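Local coordinates for protein N-acyl-D-glutamate deacylase (Bordetella bronchiseptica, PDB 3GIP) that removes the acyl group from N-acyl-D-glutamate by hydrolysis, as a zinc-dependent member of the amidohydrolase superfamily, at residues Phe62-Phe73 with Thr88-Ala99; Ala141-Leu151 with Ala181-Pro192. All blocks are in the same frame, centred on the assembly; numbering follows the deposited sequence.

Contact 1: Phe62-Phe73 with Thr88-Ala99; sequences FIDVHGHDDLMF and TTVVVGNCGVSA. With ZN (zinc ion), chain F.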
loop_
_atom_site.group_PDB
_atom_site.type_symbol
_atom_site.label_atom_id
_atom_site.label_comp_id
_atom_site.label_asym_id
_atom_site.label_seq_id
_atom_site.Cartn_x
_atom_site.Cartn_y
_atom_site.Cartn_z
ATOM N N PHE A 62 -4.683 -11.153 -2.376
ATOM C CA PHE A 62 -3.752 -10.352 -1.591
ATOM C C PHE A 62 -4.251 -8.937 -1.335
ATOM O O PHE A 62 -4.891 -8.317 -2.188
ATOM C CB PHE A 62 -2.379 -10.310 -2.270
ATOM C CG PHE A 62 -1.831 -11.669 -2.609
ATOM C CD1 PHE A 62 -2.040 -12.752 -1.758
ATOM C CD2 PHE A 62 -1.103 -11.868 -3.780
ATOM C CE1 PHE A 62 -1.533 -14.011 -2.068
ATOM C CE2 PHE A 62 -0.592 -13.123 -4.098
ATOM C CZ PHE A 62 -0.807 -14.196 -3.242
ATOM N N ILE A 63 -3.953 -8.441 -0.140
ATOM C CA ILE A 63 -4.361 -7.109 0.273
ATOM C C ILE A 63 -3.150 -6.182 0.313
ATOM O O ILE A 63 -2.263 -6.331 1.155
ATOM C CB ILE A 63 -5.042 -7.159 1.664
ATOM C CG1 ILE A 63 -6.271 -8.069 1.595
ATOM C CG2 ILE A 63 -5.440 -5.757 2.109
ATOM C CD1 ILE A 63 -7.046 -8.176 2.896
ATOM N N ASP A 64 -3.117 -5.234 -0.623
ATOM C CA ASP A 64 -2.029 -4.269 -0.718
ATOM C C ASP A 64 -2.331 -3.136 0.247
ATOM O O ASP A 64 -3.120 -2.241 -0.059
ATOM C CB ASP A 64 -1.940 -3.734 -2.149
ATOM C CG ASP A 64 -0.740 -2.838 -2.365
ATOM O OD1 ASP A 64 0.025 -2.604 -1.403
ATOM O OD2 ASP A 64 -0.563 -2.365 -3.507
ATOM N N VAL A 65 -1.692 -3.175 1.409
ATOM C CA VAL A 65 -1.927 -2.175 2.434
ATOM C C VAL A 65 -1.276 -0.822 2.181
ATOM O O VAL A 65 -1.538 0.128 2.913
ATOM C CB VAL A 65 -1.489 -2.697 3.827
ATOM C CG1 VAL A 65 -2.198 -4.017 4.120
ATOM C CG2 VAL A 65 0.029 -2.873 3.880
ATOM N N HIS A 66 -0.433 -0.720 1.155
ATOM C CA HIS A 66 0.200 0.562 0.877
ATOM C C HIS A 66 0.094 0.992 -0.574
ATOM O O HIS A 66 1.069 0.936 -1.334
ATOM C CB HIS A 66 1.674 0.567 1.283
ATOM C CG HIS A 66 2.221 1.947 1.478
ATOM N ND1 HIS A 66 2.286 2.553 2.713
ATOM C CD2 HIS A 66 2.638 2.874 0.583
ATOM C CE1 HIS A 66 2.717 3.795 2.572
ATOM N NE2 HIS A 66 2.937 4.014 1.288
ATOM N N GLY A 67 -1.094 1.436 -0.956
ATOM C CA GLY A 67 -1.288 1.883 -2.316
ATOM C C GLY A 67 -1.419 3.390 -2.398
ATOM O O GLY A 67 -1.698 4.057 -1.401
ATOM N N HIS A 68 -1.173 3.923 -3.591
ATOM C CA HIS A 68 -1.306 5.353 -3.863
ATOM C C HIS A 68 -2.195 5.463 -5.094
ATOM O O HIS A 68 -2.119 6.432 -5.847
ATOM C CB HIS A 68 0.052 5.989 -4.172
ATOM C CG HIS A 68 0.892 6.247 -2.962
ATOM N ND1 HIS A 68 0.489 7.074 -1.935
ATOM C CD2 HIS A 68 2.123 5.796 -2.622
ATOM C CE1 HIS A 68 1.437 7.123 -1.015
ATOM N NE2 HIS A 68 2.439 6.357 -1.408
ATOM N N ASP A 69 -3.041 4.456 -5.285
ATOM C CA ASP A 69 -3.925 4.383 -6.445
ATOM C C ASP A 69 -5.232 5.160 -6.282
ATOM O O ASP A 69 -6.179 4.951 -7.039
ATOM C CB ASP A 69 -4.235 2.914 -6.728
ATOM C CG ASP A 69 -3.018 2.026 -6.554
ATOM O OD1 ASP A 69 -2.251 1.858 -7.527
ATOM O OD2 ASP A 69 -2.821 1.515 -5.430
ATOM N N ASP A 70 -5.258 6.066 -5.312
ATOM C CA ASP A 70 -6.437 6.877 -5.009
ATOM C C ASP A 70 -7.266 7.328 -6.207
ATOM O O ASP A 70 -8.485 7.140 -6.236
ATOM C CB ASP A 70 -6.027 8.129 -4.234
ATOM C CG ASP A 70 -5.367 7.809 -2.917
ATOM O OD1 ASP A 70 -5.928 8.199 -1.869
ATOM O OD2 ASP A 70 -4.292 7.173 -2.932
ATOM N N LEU A 71 -6.601 7.929 -7.186
ATOM C CA LEU A 71 -7.292 8.460 -8.358
ATOM C C LEU A 71 -7.261 7.578 -9.599
ATOM O O LEU A 71 -7.768 7.972 -10.649
ATOM C CB LEU A 71 -6.702 9.824 -8.714
ATOM C CG LEU A 71 -6.455 10.779 -7.547
ATOM C CD1 LEU A 71 -5.695 11.997 -8.050
ATOM C CD2 LEU A 71 -7.772 11.176 -6.900
ATOM N N MET A 72 -6.682 6.390 -9.489
ATOM C CA MET A 72 -6.583 5.498 -10.636
ATOM C C MET A 72 -7.877 4.795 -11.015
ATOM O O MET A 72 -8.025 4.328 -12.140
ATOM C CB MET A 72 -5.493 4.452 -10.387
ATOM C CG MET A 72 -4.112 5.055 -10.209
ATOM S SD MET A 72 -3.611 6.042 -11.631
ATOM C CE MET A 72 -3.933 7.675 -11.040
ATOM N N PHE A 73 -8.813 4.713 -10.079
ATOM C CA PHE A 73 -10.076 4.047 -10.354
ATOM C C PHE A 73 -10.869 4.829 -11.399
ATOM O O PHE A 73 -11.785 4.300 -12.024
ATOM C CB PHE A 73 -10.844 3.879 -9.043
ATOM C CG PHE A 73 -10.017 3.238 -7.957
ATOM C CD1 PHE A 73 -9.564 1.928 -8.096
ATOM C CD2 PHE A 73 -9.627 3.966 -6.839
ATOM C CE1 PHE A 73 -8.726 1.356 -7.136
ATOM C CE2 PHE A 73 -8.787 3.405 -5.871
ATOM C CZ PHE A 73 -8.335 2.098 -6.022
ATOM N N THR A 88 -6.371 -8.207 -4.614
ATOM C CA THR A 88 -7.825 -8.064 -4.726
ATOM C C THR A 88 -8.384 -6.900 -3.905
ATOM O O THR A 88 -9.555 -6.537 -4.047
ATOM C CB THR A 88 -8.546 -9.349 -4.280
ATOM O OG1 THR A 88 -8.130 -9.693 -2.954
ATOM C CG2 THR A 88 -8.224 -10.495 -5.221
ATOM N N THR A 89 -7.555 -6.333 -3.036
ATOM C CA THR A 89 -7.954 -5.197 -2.204
ATOM C C THR A 89 -6.755 -4.277 -2.034
ATOM O O THR A 89 -5.626 -4.745 -1.886
ATOM C CB THR A 89 -8.410 -5.640 -0.786
ATOM O OG1 THR A 89 -9.599 -6.432 -0.884
ATOM C CG2 THR A 89 -8.691 -4.424 0.098
ATOM N N VAL A 90 -6.992 -2.971 -2.067
ATOM C CA VAL A 90 -5.912 -2.021 -1.866
ATOM C C VAL A 90 -6.342 -0.945 -0.887
ATOM O O VAL A 90 -7.494 -0.512 -0.890
ATOM C CB VAL A 90 -5.471 -1.333 -3.181
ATOM C CG1 VAL A 90 -6.619 -0.526 -3.777
ATOM C CG2 VAL A 90 -4.272 -0.427 -2.905
ATOM N N VAL A 91 -5.415 -0.548 -0.025
ATOM C CA VAL A 91 -5.667 0.511 0.937
ATOM C C VAL A 91 -4.962 1.734 0.358
ATOM O O VAL A 91 -3.735 1.751 0.224
ATOM C CB VAL A 91 -5.076 0.177 2.324
ATOM C CG1 VAL A 91 -5.366 1.313 3.301
ATOM C CG2 VAL A 91 -5.669 -1.130 2.840
ATOM N N VAL A 92 -5.740 2.748 -0.010
ATOM C CA VAL A 92 -5.180 3.967 -0.588
ATOM C C VAL A 92 -5.164 5.115 0.419
ATOM O O VAL A 92 -5.632 4.962 1.551
ATOM C CB VAL A 92 -5.987 4.410 -1.835
ATOM C CG1 VAL A 92 -6.023 3.284 -2.863
ATOM C CG2 VAL A 92 -7.408 4.799 -1.430
ATOM N N GLY A 93 -4.616 6.257 0.006
ATOM C CA GLY A 93 -4.559 7.423 0.874
ATOM C C GLY A 93 -3.412 7.403 1.863
ATOM O O GLY A 93 -3.533 7.901 2.982
ATOM N N ASN A 94 -2.284 6.850 1.435
ATOM C CA ASN A 94 -1.114 6.737 2.295
ATOM C C ASN A 94 -0.148 7.914 2.262
ATOM O O ASN A 94 -0.209 8.772 1.379
ATOM C CB ASN A 94 -0.354 5.460 1.934
ATOM C CG ASN A 94 -1.039 4.220 2.451
ATOM O OD1 ASN A 94 -0.982 3.928 3.642
ATOM N ND2 ASN A 94 -1.702 3.489 1.562
ATOM N N CYS A 95 0.739 7.933 3.252
ATOM C CA CYS A 95 1.784 8.940 3.386
ATOM C C CYS A 95 1.296 10.374 3.462
ATOM O O CYS A 95 1.993 11.295 3.038
ATOM C CB CYS A 95 2.778 8.797 2.236
ATOM S SG CYS A 95 3.359 7.080 2.050
ATOM N N GLY A 96 0.099 10.555 4.007
ATOM C CA GLY A 96 -0.448 11.893 4.153
ATOM C C GLY A 96 -1.228 12.447 2.979
ATOM O O GLY A 96 -1.848 13.500 3.110
ATOM N N VAL A 97 -1.217 11.757 1.842
ATOM C CA VAL A 97 -1.938 12.246 0.668
ATOM C C VAL A 97 -3.047 11.304 0.228
ATOM O O VAL A 97 -2.836 10.100 0.058
ATOM C CB VAL A 97 -0.975 12.511 -0.510
ATOM C CG1 VAL A 97 -0.081 13.695 -0.178
ATOM C CG2 VAL A 97 -0.137 11.268 -0.801
ATOM N N SER A 98 -4.235 11.868 0.029
ATOM C CA SER A 98 -5.401 11.079 -0.350
ATOM C C SER A 98 -6.280 11.765 -1.391
ATOM O O SER A 98 -6.070 12.928 -1.727
ATOM C CB SER A 98 -6.236 10.796 0.899
ATOM O OG SER A 98 -6.580 12.014 1.553
ATOM N N ALA A 99 -7.273 11.028 -1.881
ATOM C CA ALA A 99 -8.202 11.545 -2.881
ATOM C C ALA A 99 -9.020 12.710 -2.335
ATOM O O ALA A 99 -9.424 13.594 -3.088
ATOM C CB ALA A 99 -9.137 10.435 -3.345
HETATM ZN ZN ZN F . 5.579 7.064 1.963
HETATM O O HOH W 1 -1.326 1.684 5.183
HETATM O O HOH W 2 -2.118 7.792 -1.371
#

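Contact 2: Ala141-Leu151 with Ala181-Pro192; sequences AALVGHANLRL and AVGFSTGLAYQP. With ACY (acetic acid), chain C.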
loop_
_atom_site.group_PDB
_atom_site.type_symbol
_atom_site.label_atom_id
_atom_site.label_comp_id
_atom_site.label_asym_id
_atom_site.label_seq_id
_atom_site.Cartn_x
_atom_site.Cartn_y
_atom_site.Cartn_z
ATOM N N ALA A 141 -10.171 0.397 0.162
ATOM C CA ALA A 141 -10.318 0.910 1.519
ATOM C C ALA A 141 -9.534 2.212 1.459
ATOM O O ALA A 141 -8.516 2.283 0.766
ATOM C CB ALA A 141 -9.696 -0.043 2.531
ATOM N N ALA A 142 -9.990 3.241 2.167
ATOM C CA ALA A 142 -9.299 4.518 2.102
ATOM C C ALA A 142 -8.969 5.198 3.417
ATOM O O ALA A 142 -9.767 5.206 4.355
ATOM C CB ALA A 142 -10.096 5.483 1.222
ATOM N N LEU A 143 -7.774 5.779 3.456
ATOM C CA LEU A 143 -7.289 6.531 4.602
ATOM C C LEU A 143 -7.389 7.989 4.174
ATOM O O LEU A 143 -7.341 8.287 2.979
ATOM C CB LEU A 143 -5.816 6.214 4.877
ATOM C CG LEU A 143 -5.432 4.800 5.315
ATOM C CD1 LEU A 143 -3.981 4.525 4.918
ATOM C CD2 LEU A 143 -5.618 4.654 6.821
ATOM N N VAL A 144 -7.553 8.892 5.131
ATOM C CA VAL A 144 -7.601 10.313 4.806
ATOM C C VAL A 144 -6.217 10.855 5.126
ATOM O O VAL A 144 -5.662 10.578 6.190
ATOM C CB VAL A 144 -8.672 11.065 5.633
ATOM C CG1 VAL A 144 -8.455 10.838 7.109
ATOM C CG2 VAL A 144 -8.616 12.556 5.315
ATOM N N GLY A 145 -5.651 11.614 4.194
ATOM C CA GLY A 145 -4.316 12.150 4.391
ATOM C C GLY A 145 -4.198 13.381 5.262
ATOM O O GLY A 145 -4.960 14.339 5.117
ATOM N N HIS A 146 -3.231 13.355 6.172
ATOM C CA HIS A 146 -2.973 14.477 7.067
ATOM C C HIS A 146 -2.589 15.707 6.242
ATOM O O HIS A 146 -2.919 16.837 6.602
ATOM C CB HIS A 146 -1.854 14.100 8.048
ATOM C CG HIS A 146 -1.288 15.258 8.811
ATOM N ND1 HIS A 146 -2.062 16.101 9.580
ATOM C CD2 HIS A 146 -0.012 15.696 8.940
ATOM C CE1 HIS A 146 -1.287 17.008 10.150
ATOM N NE2 HIS A 146 -0.039 16.783 9.778
ATOM N N ALA A 147 -1.891 15.494 5.130
ATOM C CA ALA A 147 -1.514 16.616 4.281
ATOM C C ALA A 147 -2.795 17.262 3.760
ATOM O O ALA A 147 -2.921 18.489 3.748
ATOM C CB ALA A 147 -0.645 16.141 3.123
ATOM N N ASN A 148 -3.743 16.431 3.332
ATOM C CA ASN A 148 -5.022 16.926 2.826
ATOM C C ASN A 148 -5.724 17.735 3.908
ATOM O O ASN A 148 -6.259 18.814 3.640
ATOM C CB ASN A 148 -5.931 15.766 2.412
ATOM C CG ASN A 148 -5.514 15.135 1.105
ATOM O OD1 ASN A 148 -6.199 15.267 0.091
ATOM N ND2 ASN A 148 -4.383 14.440 1.120
ATOM N N LEU A 149 -5.722 17.207 5.129
ATOM C CA LEU A 149 -6.376 17.893 6.239
ATOM C C LEU A 149 -5.782 19.277 6.443
ATOM O O LEU A 149 -6.519 20.258 6.558
ATOM C CB LEU A 149 -6.258 17.070 7.525
ATOM C CG LEU A 149 -6.959 15.708 7.482
ATOM C CD1 LEU A 149 -6.753 14.996 8.808
ATOM C CD2 LEU A 149 -8.448 15.886 7.204
ATOM N N ARG A 150 -4.455 19.363 6.484
ATOM C CA ARG A 150 -3.794 20.648 6.662
ATOM C C ARG A 150 -4.078 21.592 5.497
ATOM O O ARG A 150 -4.390 22.765 5.701
ATOM C CB ARG A 150 -2.276 20.477 6.797
ATOM C CG ARG A 150 -1.776 20.453 8.227
ATOM C CD ARG A 150 -0.284 20.760 8.302
ATOM N NE ARG A 150 0.124 21.038 9.676
ATOM C CZ ARG A 150 0.743 22.148 10.064
ATOM N NH1 ARG A 150 1.038 23.091 9.180
ATOM N NH2 ARG A 150 1.045 22.328 11.342
ATOM N N LEU A 151 -3.965 21.080 4.275
ATOM C CA LEU A 151 -4.188 21.906 3.090
ATOM C C LEU A 151 -5.634 22.356 2.938
ATOM O O LEU A 151 -5.910 23.359 2.278
ATOM C CB LEU A 151 -3.758 21.153 1.832
ATOM C CG LEU A 151 -2.278 20.768 1.766
ATOM C CD1 LEU A 151 -2.044 19.893 0.549
ATOM C CD2 LEU A 151 -1.411 22.021 1.716
ATOM N N ALA A 181 -13.868 5.822 6.090
ATOM C CA ALA A 181 -12.409 5.782 5.987
ATOM C C ALA A 181 -11.879 4.885 7.101
ATOM O O ALA A 181 -12.441 4.850 8.195
ATOM C CB ALA A 181 -11.829 7.182 6.124
ATOM N N VAL A 182 -10.795 4.167 6.824
ATOM C CA VAL A 182 -10.216 3.262 7.810
ATOM C C VAL A 182 -9.250 3.921 8.791
ATOM O O VAL A 182 -8.764 3.275 9.718
ATOM C CB VAL A 182 -9.495 2.073 7.121
ATOM C CG1 VAL A 182 -10.509 1.194 6.414
ATOM C CG2 VAL A 182 -8.459 2.584 6.124
ATOM N N GLY A 183 -8.980 5.206 8.595
ATOM C CA GLY A 183 -8.077 5.917 9.478
ATOM C C GLY A 183 -7.452 7.082 8.746
ATOM O O GLY A 183 -7.963 7.511 7.711
ATOM N N PHE A 184 -6.357 7.610 9.281
ATOM C CA PHE A 184 -5.670 8.711 8.628
ATOM C C PHE A 184 -4.193 8.359 8.491
ATOM O O PHE A 184 -3.666 7.532 9.246
ATOM C CB PHE A 184 -5.859 10.018 9.416
ATOM C CG PHE A 184 -5.032 10.113 10.669
ATOM C CD1 PHE A 184 -3.885 10.896 10.695
ATOM C CD2 PHE A 184 -5.415 9.442 11.828
ATOM C CE1 PHE A 184 -3.124 11.014 11.865
ATOM C CE2 PHE A 184 -4.662 9.551 13.003
ATOM C CZ PHE A 184 -3.516 10.340 13.017
ATOM N N SER A 185 -3.534 8.967 7.516
ATOM C CA SER A 185 -2.121 8.703 7.305
ATOM C C SER A 185 -1.336 9.992 7.428
ATOM O O SER A 185 -1.874 11.078 7.209
ATOM C CB SER A 185 -1.893 8.114 5.912
ATOM O OG SER A 185 -2.145 9.079 4.897
ATOM N N THR A 186 -0.066 9.870 7.794
ATOM C CA THR A 186 0.806 11.030 7.891
ATOM C C THR A 186 2.006 10.837 6.971
ATOM O O THR A 186 2.387 9.705 6.651
ATOM C CB THR A 186 1.322 11.264 9.334
ATOM O OG1 THR A 186 1.830 10.038 9.878
ATOM C CG2 THR A 186 0.205 11.785 10.222
ATOM N N GLY A 187 2.569 11.956 6.528
ATOM C CA GLY A 187 3.749 11.948 5.676
ATOM C C GLY A 187 4.654 12.974 6.326
ATOM O O GLY A 187 4.847 14.076 5.809
ATOM N N LEU A 188 5.207 12.607 7.477
ATOM C CA LEU A 188 6.039 13.514 8.254
ATOM C C LEU A 188 7.356 13.921 7.610
ATOM O O LEU A 188 8.001 14.870 8.054
ATOM C CB LEU A 188 6.270 12.923 9.650
ATOM C CG LEU A 188 4.971 12.557 10.383
ATOM C CD1 LEU A 188 5.291 12.104 11.797
ATOM C CD2 LEU A 188 4.022 13.758 10.412
ATOM N N ALA A 189 7.743 13.219 6.550
ATOM C CA ALA A 189 8.976 13.537 5.838
ATOM C C ALA A 189 8.681 14.544 4.730
ATOM O O ALA A 189 9.595 15.027 4.064
ATOM C CB ALA A 189 9.578 12.259 5.234
ATOM N N TYR A 190 7.400 14.855 4.538
ATOM C CA TYR A 190 6.968 15.777 3.489
ATOM C C TYR A 190 6.262 17.024 4.004
ATOM O O TYR A 190 5.765 17.061 5.130
ATOM C CB TYR A 190 5.983 15.089 2.543
ATOM C CG TYR A 190 6.467 13.814 1.908
ATOM C CD1 TYR A 190 7.626 13.791 1.141
ATOM C CD2 TYR A 190 5.733 12.634 2.034
ATOM C CE1 TYR A 190 8.044 12.624 0.509
ATOM C CE2 TYR A 190 6.140 11.465 1.407
ATOM C CZ TYR A 190 7.296 11.468 0.645
ATOM O OH TYR A 190 7.701 10.312 0.016
ATOM N N GLN A 191 6.211 18.039 3.152
ATOM C CA GLN A 191 5.505 19.266 3.481
ATOM C C GLN A 191 4.072 18.982 3.055
ATOM O O GLN A 191 3.841 18.288 2.063
ATOM C CB GLN A 191 6.059 20.442 2.675
ATOM C CG GLN A 191 7.442 20.884 3.102
ATOM C CD GLN A 191 7.489 21.299 4.557
ATOM O OE1 GLN A 191 6.710 22.145 5.001
ATOM N NE2 GLN A 191 8.408 20.709 5.311
ATOM N N PRO A 192 3.084 19.508 3.792
ATOM C CA PRO A 192 3.202 20.350 4.987
ATOM C C PRO A 192 3.161 19.563 6.300
ATOM O O PRO A 192 3.294 20.139 7.379
ATOM C CB PRO A 192 2.005 21.275 4.850
ATOM C CG PRO A 192 0.957 20.319 4.352
ATOM C CD PRO A 192 1.696 19.506 3.294
HETATM C C ACY C . 6.084 7.284 -0.641
HETATM O O ACY C . 6.207 8.225 0.108
HETATM O OXT ACY C . 5.801 6.078 -0.150
HETATM C CH3 ACY C . 6.247 7.471 -2.122
#

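Contact 1: Phe62-Phe73 with Thr88-Ala99
Asn94 lays its CB over one face of the His66 imidazole, 3.8 Å from the ring centroid, a CH-pi contact offset toward the rim. Its carboxamide follows the same face, the amide and ring planes only 22° apart, so the two flat groups stack. At the ring edge, in plane, sits Cys95 SG, 3.2 Å from His66 NE2. The His68 ring is met at its edge too: Asn94 O approaches CE1 in plane at 3.3 Å, with the Cys95 side chain beside it. Farther back, the Phe73 ring turns its edge to Val90 CG1 and Val92 CG1.

What holds the Asn94 amide is a nearly straight bond from ND2 to Gly67 O (3.0 Å, 172°), in the plane of both groups and on a carbonyl lone pair. A water donates to Asn94 OD1 and Val65 O, tying down the other end. Asp70 has CG anti to its own carbonyl carbon (chi1 -61°), which sets the carboxylate against the 93-99 turn; weak bonds link OD2 to Gly93 N and OD1 to Ala99 N. Asp64 OD1 accepts from His66 N in an Asx turn, while OD2 goes to Ser364 and Lys82.

Beneath the loops, strands 62-64 and 88-92 run parallel, joined by backbone bonds such as Val91 N to Asp64 O (2.9 Å). Cys95 SG binds the zinc ion at 2.2 Å, alongside His218 and His248. Metal ligands on loops after parallel strands are characteristic of the amidohydrolase TIM barrel; His66 and His68 fit the HxH motif that follows strand 1 in this superfamily, though neither is a ligand of the zinc seen here.

Contact 2: Ala141-Leu151 with Ala181-Pro192
Leu143 and Val182 cross at a slant, Leu143 CD2 pressing on Val182 CG2 at 3.6 Å while the same leucine methyl lies against the Gly183 backbone. Val144 is turned to the other face of the sheet, where its CG1 meets Phe184 CB, again slantwise and at 3.6 Å. That methyl sits between the backbone N and the carbonyl carbon of its own residue (chi1 55°), a rotation that also brings it close to Gly183 O. The Phe184 ring leads off from this point and stacks on His215. Next along, Thr186 CG2 packs on His146 CB, 3.8 Å away.

The far end closes round Pro192, which follows a cis peptide bond. Its CG meets Leu151 CD2 at 3.9 Å, the two side chains at about a right angle, and its CD faces Ala147 CB. Arg150 runs alongside, with Pro192 O lying over one face of the guanidinium; that group's NH2 is salt-bridged to Glu200, and NH1 bonds to Ala159 O.

Four backbone bonds join the two segments, from Val182 N to Ala142 O down to His146 N to Ser185 O (2.8 Å), the last coming from the first turn of the helix. The strands run the same way but splay, their short axes 53° apart. Past them, Tyr190 OH donates to an acetic acid molecule at its O (2.6 Å), met in the plane of the ring.

Helix 163-179 covers Val144 and Phe184 through Leu173, helix 198-210 packs on His146 and Phe184, and strand 214-218 continues the barrel beyond strand 183-187, touching Leu143 and Ser185 through Thr216.

Both contacts are buried, and they are successive parts of one barrel wall: strand 88-92 of contact 1 neighbours strand 141-145 of contact 2. Contact 1 lies nearer the centre of the chain and is the more polar, with bound waters, carboxylate bonds and a zinc ligand in its loops. Contact 2 relies more on aliphatic packing, includes the first turns of helix 146-153, and reaches toward the zinc pocket with Tyr190, which meets His218. The two are stitched together just past the end of strand 88-92, where Ser185 OG probably bonds to Gly93 O (2.6 Å) and Ser98 OG to Gly145 N (2.8 Å). Ser185 OG also bonds Gly96 N, so it spans two points of the loop that carries Cys95.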